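Local coordinates for amidohydrolase (Xanthomonas campestris pv. campestris, PDB 4DZH), which binds zinc and probably catalyses the hydrolytic deamination of 5'-methylthioadenosine or related adenosine compounds, at residues E27-V32 against T352-T357; A37-V40 against I45-V48; G154-V159 against G376-L381; T168-S173 against F178-E183. All blocks are in the same frame, centred on the assembly; numbering follows the deposited sequence. Where two conformers were deposited one is given.

Contact 1: residues E27-V32 against T352-T357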
# COMPACT_ATOMS: atom_id res chain seq x y z
N GLU A 27 -18.74 -16.35 1.32
CA GLU A 27 -19.61 -17.37 0.75
C GLU A 27 -21.02 -16.97 1.15
O GLU A 27 -21.33 -16.92 2.34
CB GLU A 27 -19.24 -18.75 1.32
CG GLU A 27 -18.05 -19.40 0.61
CD GLU A 27 -18.31 -19.58 -0.89
OE1 GLU A 27 -19.50 -19.61 -1.27
OE2 GLU A 27 -17.36 -19.68 -1.69
N PRO A 28 -21.88 -16.64 0.17
CA PRO A 28 -21.66 -16.62 -1.29
C PRO A 28 -20.78 -15.49 -1.86
O PRO A 28 -20.67 -14.40 -1.27
CB PRO A 28 -23.09 -16.46 -1.83
CG PRO A 28 -23.75 -15.67 -0.80
CD PRO A 28 -23.25 -16.22 0.50
N HIS A 29 -20.18 -15.76 -3.02
CA HIS A 29 -19.20 -14.88 -3.65
C HIS A 29 -19.82 -13.58 -4.12
O HIS A 29 -20.95 -13.55 -4.63
CB HIS A 29 -18.55 -15.59 -4.83
CG HIS A 29 -17.45 -14.81 -5.46
ND1 HIS A 29 -16.22 -14.65 -4.85
CD2 HIS A 29 -17.39 -14.13 -6.63
CE1 HIS A 29 -15.45 -13.91 -5.64
NE2 HIS A 29 -16.13 -13.60 -6.72
N ALA A 30 -19.06 -12.51 -3.94
CA ALA A 30 -19.40 -11.18 -4.47
C ALA A 30 -20.68 -10.61 -3.91
O ALA A 30 -21.26 -9.68 -4.48
CB ALA A 30 -19.42 -11.17 -6.01
N VAL A 31 -21.12 -11.16 -2.78
CA VAL A 31 -22.33 -10.69 -2.13
C VAL A 31 -22.05 -9.78 -0.92
O VAL A 31 -21.18 -10.07 -0.08
CB VAL A 31 -23.25 -11.89 -1.75
CG1 VAL A 31 -24.25 -11.53 -0.67
CG2 VAL A 31 -23.95 -12.39 -3.01
N VAL A 32 -22.79 -8.67 -0.82
CA VAL A 32 -22.70 -7.83 0.36
C VAL A 32 -24.07 -7.68 1.04
O VAL A 32 -25.02 -7.23 0.43
CB VAL A 32 -22.09 -6.43 0.02
CG1 VAL A 32 -22.02 -5.56 1.26
CG2 VAL A 32 -20.70 -6.60 -0.59
N THR A 352 -9.98 -11.12 -4.97
CA THR A 352 -8.82 -10.85 -4.11
C THR A 352 -9.20 -11.03 -2.64
O THR A 352 -8.45 -11.64 -1.86
CB THR A 352 -8.25 -9.42 -4.36
OG1 THR A 352 -7.82 -9.27 -5.72
CG2 THR A 352 -7.07 -9.21 -3.44
N LEU A 353 -10.34 -10.47 -2.23
CA LEU A 353 -10.78 -10.63 -0.85
C LEU A 353 -11.01 -12.12 -0.52
O LEU A 353 -10.71 -12.57 0.60
CB LEU A 353 -12.02 -9.76 -0.56
CG LEU A 353 -12.35 -9.76 0.94
CD1 LEU A 353 -11.29 -9.01 1.78
CD2 LEU A 353 -13.69 -9.09 1.17
N ARG A 354 -11.50 -12.87 -1.51
CA ARG A 354 -11.67 -14.32 -1.33
C ARG A 354 -10.34 -15.00 -1.01
O ARG A 354 -10.25 -15.78 -0.08
CB ARG A 354 -12.31 -14.93 -2.58
CG ARG A 354 -12.69 -16.43 -2.44
CD ARG A 354 -13.57 -16.85 -3.60
NE ARG A 354 -13.98 -18.28 -3.60
CZ ARG A 354 -15.08 -18.72 -2.99
NH1 ARG A 354 -15.80 -17.85 -2.28
NH2 ARG A 354 -15.46 -20.03 -3.06
N ALA A 355 -9.30 -14.68 -1.79
CA ALA A 355 -7.96 -15.21 -1.57
C ALA A 355 -7.45 -14.87 -0.16
O ALA A 355 -6.87 -15.73 0.53
CB ALA A 355 -7.01 -14.73 -2.63
N ALA A 356 -7.67 -13.62 0.26
CA ALA A 356 -7.23 -13.16 1.57
C ALA A 356 -7.92 -13.82 2.77
O ALA A 356 -7.44 -13.69 3.92
CB ALA A 356 -7.41 -11.64 1.66
N THR A 357 -9.04 -14.52 2.53
CA THR A 357 -9.79 -15.09 3.64
C THR A 357 -9.94 -16.59 3.41
O THR A 357 -9.13 -17.36 3.92
CB THR A 357 -11.19 -14.43 3.79
OG1 THR A 357 -11.86 -14.40 2.51
CG2 THR A 357 -11.00 -13.00 4.36
O HOH W 1 -15.71 -14.88 -1.97
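Arg-354 leaves helix 349-363 to meet both Glu-27 and His-29 of the opposing loop, its guanidinium turned to the first and its CD to the second. The charged part is a salt bridge to Glu-27. Atom OE2 is modelled at the guanidinium edge, facing NH1 and NH2 together, with the carboxylate turned 73° from the plane of the arginine group. Modelled separations of 2.4 Å (Arg-354 NH2 to Glu-27 OE2) and 2.5 Å (Arg-354 NH1 to Glu-27 OE2) are very short, so the position of OE2, and with it the detail of how it meets the two nitrogens, is doubtful.

A second polar link runs through water W1, which accepts from Arg-354 NH1 at 3.0 Å and lies 2.9 Å from His-29 ND1. Van der Waals contact completes the set: the aliphatic Arg-354 CD lies 3.7 Å from His-29 ND1, while the imidazole stands almost perpendicular to the guanidinium (89°). Arg-354 spans the distance because its chain is extended from CG to NE, with CG anti to the backbone N (chi1 -174°). The loop's shape comes from a cis peptide before Pro-28 and a type II turn from Pro-28 to Val-31. The whole is a surface salt bridge with a water link, tying the connection between strands 22-23 and 36-41 to helix 349-363, away from the metal sites.

Contact 2: residues A37-V40 against I45-V48; sequences AVAV and IVAV
Residues 37-40 and 45-48 run antiparallel, their axes 4.6 Å apart and their directions at 158°, and the pairing slips by one residue where both Val-46 and Ala-47 face Ala-39. Two backbone bonds hold this stretch: Ala-39 N donates to Ala-47 O at 2.9 Å, and Val-46 N donates to Ala-39 O, also at 2.9 Å and nearly straight (167°). CA-H...O contacts add to them, with Val-38 CA 3.4 Å from Ala-47 O and Ile-45 CA 3.6 Å from Ala-39 O, so that each of these two oxygens takes one N-H and one weaker C-H.

On one face of the sheet lie Val-38, Val-40, Ile-45 and Val-48. There the Val-38 CG1 methyl meets Ile-45 CG2 at 3.9 Å, a diagonal contact between the two non-hydrogen-bonded pairs that flank Ala-39 and Ala-47, and Ile-373 packs on Val-38, Ile-45 and Val-48. The other face carries the small Ala-39 and Ala-47, whose CB atoms are 4.1 Å apart, with Phe-58 resting on both. The extra residue, Val-46, also turns to Ala-39: with CG1 anti to the carbonyl carbon (chi1 -64°), CG2 falls between the backbone N and the carbonyl carbon and comes to 3.8 Å from Ala-39 CB. This is a classic beta bulge in a beta hairpin whose second strand, 44-50, is an outermost strand of the small four-stranded sheet accompanying the barrel.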
# COMPACT_ATOMS: atom_id res chain seq x y z
N ALA A 37 -26.64 -8.85 10.84
CA ALA A 37 -26.01 -9.15 12.12
C ALA A 37 -25.51 -10.59 12.14
O ALA A 37 -25.96 -11.43 11.34
CB ALA A 37 -27.01 -8.92 13.26
N VAL A 38 -24.59 -10.87 13.05
CA VAL A 38 -24.01 -12.19 13.17
C VAL A 38 -24.09 -12.59 14.61
O VAL A 38 -23.60 -11.89 15.48
CB VAL A 38 -22.50 -12.21 12.70
CG1 VAL A 38 -21.85 -13.59 12.99
CG2 VAL A 38 -22.44 -11.92 11.25
N ALA A 39 -24.76 -13.70 14.87
CA ALA A 39 -24.86 -14.18 16.24
C ALA A 39 -23.81 -15.25 16.48
O ALA A 39 -23.51 -16.06 15.60
CB ALA A 39 -26.27 -14.72 16.55
N VAL A 40 -23.28 -15.27 17.70
CA VAL A 40 -22.16 -16.13 18.05
C VAL A 40 -22.43 -16.73 19.42
O VAL A 40 -22.90 -16.03 20.33
CB VAL A 40 -20.83 -15.28 18.11
CG1 VAL A 40 -19.65 -16.18 18.43
CG2 VAL A 40 -20.60 -14.53 16.79
N ILE A 45 -20.17 -19.28 14.99
CA ILE A 45 -21.22 -18.51 14.32
C ILE A 45 -22.51 -19.34 14.30
O ILE A 45 -22.51 -20.42 13.75
CB ILE A 45 -20.82 -18.15 12.88
CG1 ILE A 45 -19.49 -17.36 12.89
CG2 ILE A 45 -21.98 -17.44 12.19
CD1 ILE A 45 -18.90 -16.98 11.53
N VAL A 46 -23.60 -18.82 14.87
CA VAL A 46 -24.86 -19.57 14.92
C VAL A 46 -25.96 -18.97 14.02
O VAL A 46 -27.03 -19.56 13.86
CB VAL A 46 -25.38 -19.74 16.38
CG1 VAL A 46 -24.38 -20.59 17.18
CG2 VAL A 46 -25.66 -18.39 17.07
N ALA A 47 -25.68 -17.81 13.43
CA ALA A 47 -26.67 -17.16 12.57
C ALA A 47 -26.08 -15.94 11.86
O ALA A 47 -25.25 -15.22 12.44
CB ALA A 47 -27.87 -16.72 13.38
N VAL A 48 -26.54 -15.72 10.62
CA VAL A 48 -26.22 -14.53 9.82
C VAL A 48 -27.52 -14.08 9.14
O VAL A 48 -28.08 -14.81 8.31
CB VAL A 48 -25.21 -14.85 8.68
CG1 VAL A 48 -24.76 -13.56 7.99
CG2 VAL A 48 -24.01 -15.65 9.19

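Contact 3: residues G154-V159 against G376-L381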
# COMPACT_ATOMS: atom_id res chain seq x y z
N GLY A 154 -4.59 -16.36 22.16
CA GLY A 154 -5.79 -16.71 21.44
C GLY A 154 -5.79 -16.45 19.95
O GLY A 154 -6.83 -16.12 19.39
N PHE A 155 -4.64 -16.62 19.29
CA PHE A 155 -4.48 -16.23 17.91
C PHE A 155 -4.31 -17.49 17.07
O PHE A 155 -3.60 -18.39 17.49
CB PHE A 155 -3.26 -15.29 17.78
CG PHE A 155 -3.14 -14.63 16.43
CD1 PHE A 155 -2.59 -15.30 15.33
CD2 PHE A 155 -3.57 -13.33 16.26
CE1 PHE A 155 -2.51 -14.68 14.08
CE2 PHE A 155 -3.52 -12.69 15.00
CZ PHE A 155 -2.97 -13.36 13.91
N ARG A 156 -5.02 -17.58 15.93
CA ARG A 156 -5.03 -18.83 15.17
C ARG A 156 -3.78 -18.99 14.31
O ARG A 156 -3.31 -18.04 13.67
CB ARG A 156 -6.28 -18.88 14.29
CG ARG A 156 -6.63 -20.30 13.79
CD ARG A 156 -7.94 -20.27 13.02
NE ARG A 156 -9.01 -19.74 13.85
CZ ARG A 156 -9.66 -20.44 14.78
NH1 ARG A 156 -9.31 -21.71 15.04
NH2 ARG A 156 -10.64 -19.88 15.47
N ALA A 157 -3.25 -20.20 14.26
CA ALA A 157 -2.04 -20.40 13.46
C ALA A 157 -1.86 -21.81 12.99
O ALA A 157 -2.09 -22.77 13.73
CB ALA A 157 -0.82 -20.01 14.29
N LEU A 158 -1.35 -21.91 11.78
CA LEU A 158 -0.73 -23.18 11.31
C LEU A 158 0.77 -22.94 11.49
O LEU A 158 1.33 -21.99 10.88
CB LEU A 158 -1.06 -23.41 9.82
CG LEU A 158 -0.40 -24.68 9.23
CD1 LEU A 158 -0.83 -25.95 9.95
CD2 LEU A 158 -0.70 -24.81 7.73
N VAL A 159 1.39 -23.71 12.38
CA VAL A 159 2.77 -23.43 12.79
C VAL A 159 3.69 -24.45 12.16
O VAL A 159 3.48 -25.66 12.32
CB VAL A 159 2.91 -23.48 14.33
CG1 VAL A 159 4.38 -23.30 14.74
CG2 VAL A 159 2.07 -22.38 14.96
N GLY A 376 -21.78 -22.32 11.80
CA GLY A 376 -20.96 -23.46 12.13
C GLY A 376 -19.48 -23.21 12.12
O GLY A 376 -18.68 -24.00 12.65
N LYS A 377 -19.08 -22.13 11.45
CA LYS A 377 -17.68 -21.78 11.43
C LYS A 377 -17.30 -21.00 12.68
O LYS A 377 -18.15 -20.43 13.36
CB LYS A 377 -17.32 -20.99 10.17
CG LYS A 377 -17.35 -21.79 8.89
CD LYS A 377 -16.35 -21.24 7.87
CE LYS A 377 -16.26 -22.12 6.63
NZ LYS A 377 -15.33 -21.51 5.57
N GLN A 378 -16.00 -20.95 12.95
CA GLN A 378 -15.48 -20.17 14.08
C GLN A 378 -15.67 -18.68 13.85
O GLN A 378 -15.57 -18.19 12.72
CB GLN A 378 -13.99 -20.45 14.24
CG GLN A 378 -13.64 -21.90 14.60
CD GLN A 378 -14.11 -22.28 15.99
OE1 GLN A 378 -13.62 -21.76 16.99
NE2 GLN A 378 -15.04 -23.22 16.06
N ALA A 379 -15.94 -17.97 14.94
CA ALA A 379 -16.22 -16.53 14.87
C ALA A 379 -14.92 -15.73 14.86
O ALA A 379 -14.60 -15.05 15.82
CB ALA A 379 -17.09 -16.11 16.02
N ASP A 380 -14.17 -15.88 13.77
CA ASP A 380 -12.99 -15.03 13.49
C ASP A 380 -13.48 -13.91 12.55
O ASP A 380 -13.69 -14.14 11.33
CB ASP A 380 -11.91 -15.82 12.78
CG ASP A 380 -11.24 -16.91 13.67
OD1 ASP A 380 -11.73 -17.30 14.75
OD2 ASP A 380 -10.14 -17.37 13.23
N LEU A 381 -13.66 -12.72 13.11
CA LEU A 381 -14.40 -11.65 12.45
C LEU A 381 -13.71 -10.32 12.66
O LEU A 381 -13.06 -10.11 13.71
CB LEU A 381 -15.80 -11.54 13.04
CG LEU A 381 -16.61 -12.84 12.96
CD1 LEU A 381 -17.86 -12.75 13.79
CD2 LEU A 381 -16.94 -13.10 11.51
O HOH W 2 -11.16 -22.04 17.52
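A buried salt bridge between Arg-156 and Asp-380 fastens the start of barrel strand 156-163 to the loop that leads into strand 381-385. Arg-156 presents its side rather than its end: NE donates to Asp-380 OD2 at 2.7 Å (163° at the hydrogen) and NH2 to Asp-380 OD1 at 2.9 Å (166°). Each carboxylate oxygen is met on its syn side, and the two planar groups are nearly coplanar. This two-point grip fixes the rotation of both. A bend in the arginine at chi3 (-57°) turns that edge toward the aspartate.

Gln-378 lies beside the guanidinium, its CB 3.6 Å from Arg-156 NH2. Its own polar end is joined indirectly, since water W2 accepts from Arg-156 NH2 at 3.0 Å and donates to Gln-378 OE1. NH2 therefore serves the carboxylate and the water at once. Asp-380 OD1 has a further donor in Ala-416 N, which follows strand 410-415 and would help hold the carboxylate in place.

Around this pair, Arg-156 packs on Cys-135 of the adjacent parallel strand 133-139, Asp-380 touches Ile-415 of strand 410-415, and Ile-370 of a loop lies against both charged side chains.

Contact 4: residues T168-S173 against F178-E183; sequences TAWASS and FARAGE
Local cation-pi stacking joins Trp-170, in the loop after strand 156-163, to Arg-180 on the helix 174-188 that follows. The guanidinium lies flat over one face of the indole, planes 13° apart, with Arg-180 CZ 3.9 Å from the centroid of the six-membered ring. Trp-170 CZ3 is beneath the middle of the guanidinium, 3.4 Å from Arg-180 CZ. The aliphatic part shares the surface: Arg-180 CD makes a CH-pi contact 4.1 Å from the same centroid, and Arg-180 CB comes to 3.4 Å from Trp-170 CZ2.

The stacked group is also held at its edge. Arg-180 NE and NH2 both donate to Trp-170 O, each at 3.0 Å, so the arginine grips one carbonyl oxygen side-on with two N-H groups, and that oxygen lies near the guanidinium plane (8° out). Bends at chi2 and chi3 of Arg-180 bring its head over the ring and back to that oxygen.

Asp-144 of helix 143-152 touches both side chains, and Phe-142 meets the indole ring. Ser-173 N-caps the helix through Glu-176 N. Stack and double bond together join loop to helix at a strand-to-helix connection of the barrel, with the Arg-180 and zinc-binding His-185 side chains about 10 Å apart.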
# COMPACT_ATOMS: atom_id res chain seq x y z
N THR A 168 21.51 -25.10 13.18
CA THR A 168 21.15 -23.80 13.73
C THR A 168 20.93 -24.02 15.22
O THR A 168 21.03 -25.15 15.71
CB THR A 168 19.83 -23.28 13.15
OG1 THR A 168 18.79 -24.24 13.42
CG2 THR A 168 19.94 -23.06 11.65
N ALA A 169 20.60 -22.94 15.93
CA ALA A 169 20.33 -23.02 17.35
C ALA A 169 19.13 -23.92 17.63
O ALA A 169 19.02 -24.56 18.69
CB ALA A 169 20.07 -21.63 17.89
N TRP A 170 18.20 -23.97 16.67
CA TRP A 170 17.03 -24.82 16.79
C TRP A 170 17.34 -26.33 16.78
O TRP A 170 16.79 -27.11 17.58
CB TRP A 170 16.05 -24.46 15.67
CG TRP A 170 14.79 -25.26 15.60
CD1 TRP A 170 14.35 -25.98 14.53
CD2 TRP A 170 13.80 -25.43 16.64
NE1 TRP A 170 13.15 -26.58 14.82
CE2 TRP A 170 12.79 -26.27 16.11
CE3 TRP A 170 13.68 -24.99 17.96
CZ2 TRP A 170 11.66 -26.64 16.83
CZ3 TRP A 170 12.54 -25.37 18.69
CH2 TRP A 170 11.55 -26.18 18.12
N ALA A 171 18.22 -26.75 15.89
CA ALA A 171 18.52 -28.16 15.74
C ALA A 171 19.84 -28.29 14.97
O ALA A 171 20.11 -27.56 14.01
CB ALA A 171 17.43 -28.85 14.96
N SER A 172 20.68 -29.23 15.40
CA SER A 172 21.99 -29.33 14.76
C SER A 172 22.13 -30.52 13.80
O SER A 172 23.15 -30.66 13.11
CB SER A 172 23.10 -29.30 15.83
OG SER A 172 23.04 -30.46 16.65
N SER A 173 21.11 -31.37 13.74
CA SER A 173 21.15 -32.55 12.89
C SER A 173 19.79 -32.84 12.29
O SER A 173 18.78 -32.33 12.80
CB SER A 173 21.61 -33.79 13.66
OG SER A 173 20.63 -34.20 14.63
N PHE A 178 13.74 -33.32 12.82
CA PHE A 178 12.54 -34.14 12.77
C PHE A 178 12.01 -34.49 14.17
O PHE A 178 10.79 -34.61 14.33
CB PHE A 178 12.75 -35.37 11.88
CG PHE A 178 12.77 -35.04 10.39
CD1 PHE A 178 11.59 -34.88 9.68
CD2 PHE A 178 13.99 -34.88 9.71
CE1 PHE A 178 11.60 -34.57 8.32
CE2 PHE A 178 14.02 -34.60 8.33
CZ PHE A 178 12.83 -34.45 7.63
N ALA A 179 12.88 -34.60 15.18
CA ALA A 179 12.43 -34.90 16.55
C ALA A 179 11.61 -33.71 17.05
O ALA A 179 10.50 -33.88 17.55
CB ALA A 179 13.61 -35.15 17.47
N ARG A 180 12.16 -32.49 16.89
CA ARG A 180 11.36 -31.28 17.18
C ARG A 180 10.02 -31.23 16.43
O ARG A 180 9.00 -30.84 17.04
CB ARG A 180 12.10 -29.97 16.90
CG ARG A 180 13.50 -29.86 17.45
CD ARG A 180 13.53 -29.51 18.89
NE ARG A 180 14.55 -28.50 19.11
CZ ARG A 180 14.59 -27.69 20.17
NH1 ARG A 180 13.65 -27.80 21.11
NH2 ARG A 180 15.56 -26.78 20.28
N ALA A 181 10.02 -31.53 15.13
CA ALA A 181 8.76 -31.52 14.37
C ALA A 181 7.76 -32.48 14.99
O ALA A 181 6.59 -32.13 15.23
CB ALA A 181 9.00 -31.85 12.91
N GLY A 182 8.23 -33.69 15.31
CA GLY A 182 7.33 -34.67 15.91
C GLY A 182 6.82 -34.22 17.26
O GLY A 182 5.64 -34.44 17.58
N GLU A 183 7.67 -33.58 18.04
CA GLU A 183 7.24 -33.09 19.35
C GLU A 183 6.18 -32.00 19.19
O GLU A 183 5.20 -31.94 19.94
CB GLU A 183 8.43 -32.55 20.16
CG GLU A 183 9.40 -33.65 20.65
CD GLU A 183 10.71 -33.09 21.21
OE1 GLU A 183 10.73 -31.93 21.69
OE2 GLU A 183 11.73 -33.82 21.16

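In the fold
Contacts 1, 2 and 3 lie near one another, their centres about 16 to 18 Å apart, whereas contact 4 lies farther off, its centre about 27 Å from that of contact 3, 38 Å from that of contact 1 and 42 Å from that of contact 2. Contacts 2 and 3 touch directly, Ile-45 O lying 2.8 Å from Gly-376 N in a probable hydrogen bond, which joins the small sheet to the loop before strand 381-385. Along the chain, contacts 2 and 4 fall inside the span closed by contact 1, contact 4 is also inside that of contact 3, and contacts 1 and 3 interleave. Early and late parts of the chain are thus bound together beside the barrel, while contact 4 stays within one strand-helix connection.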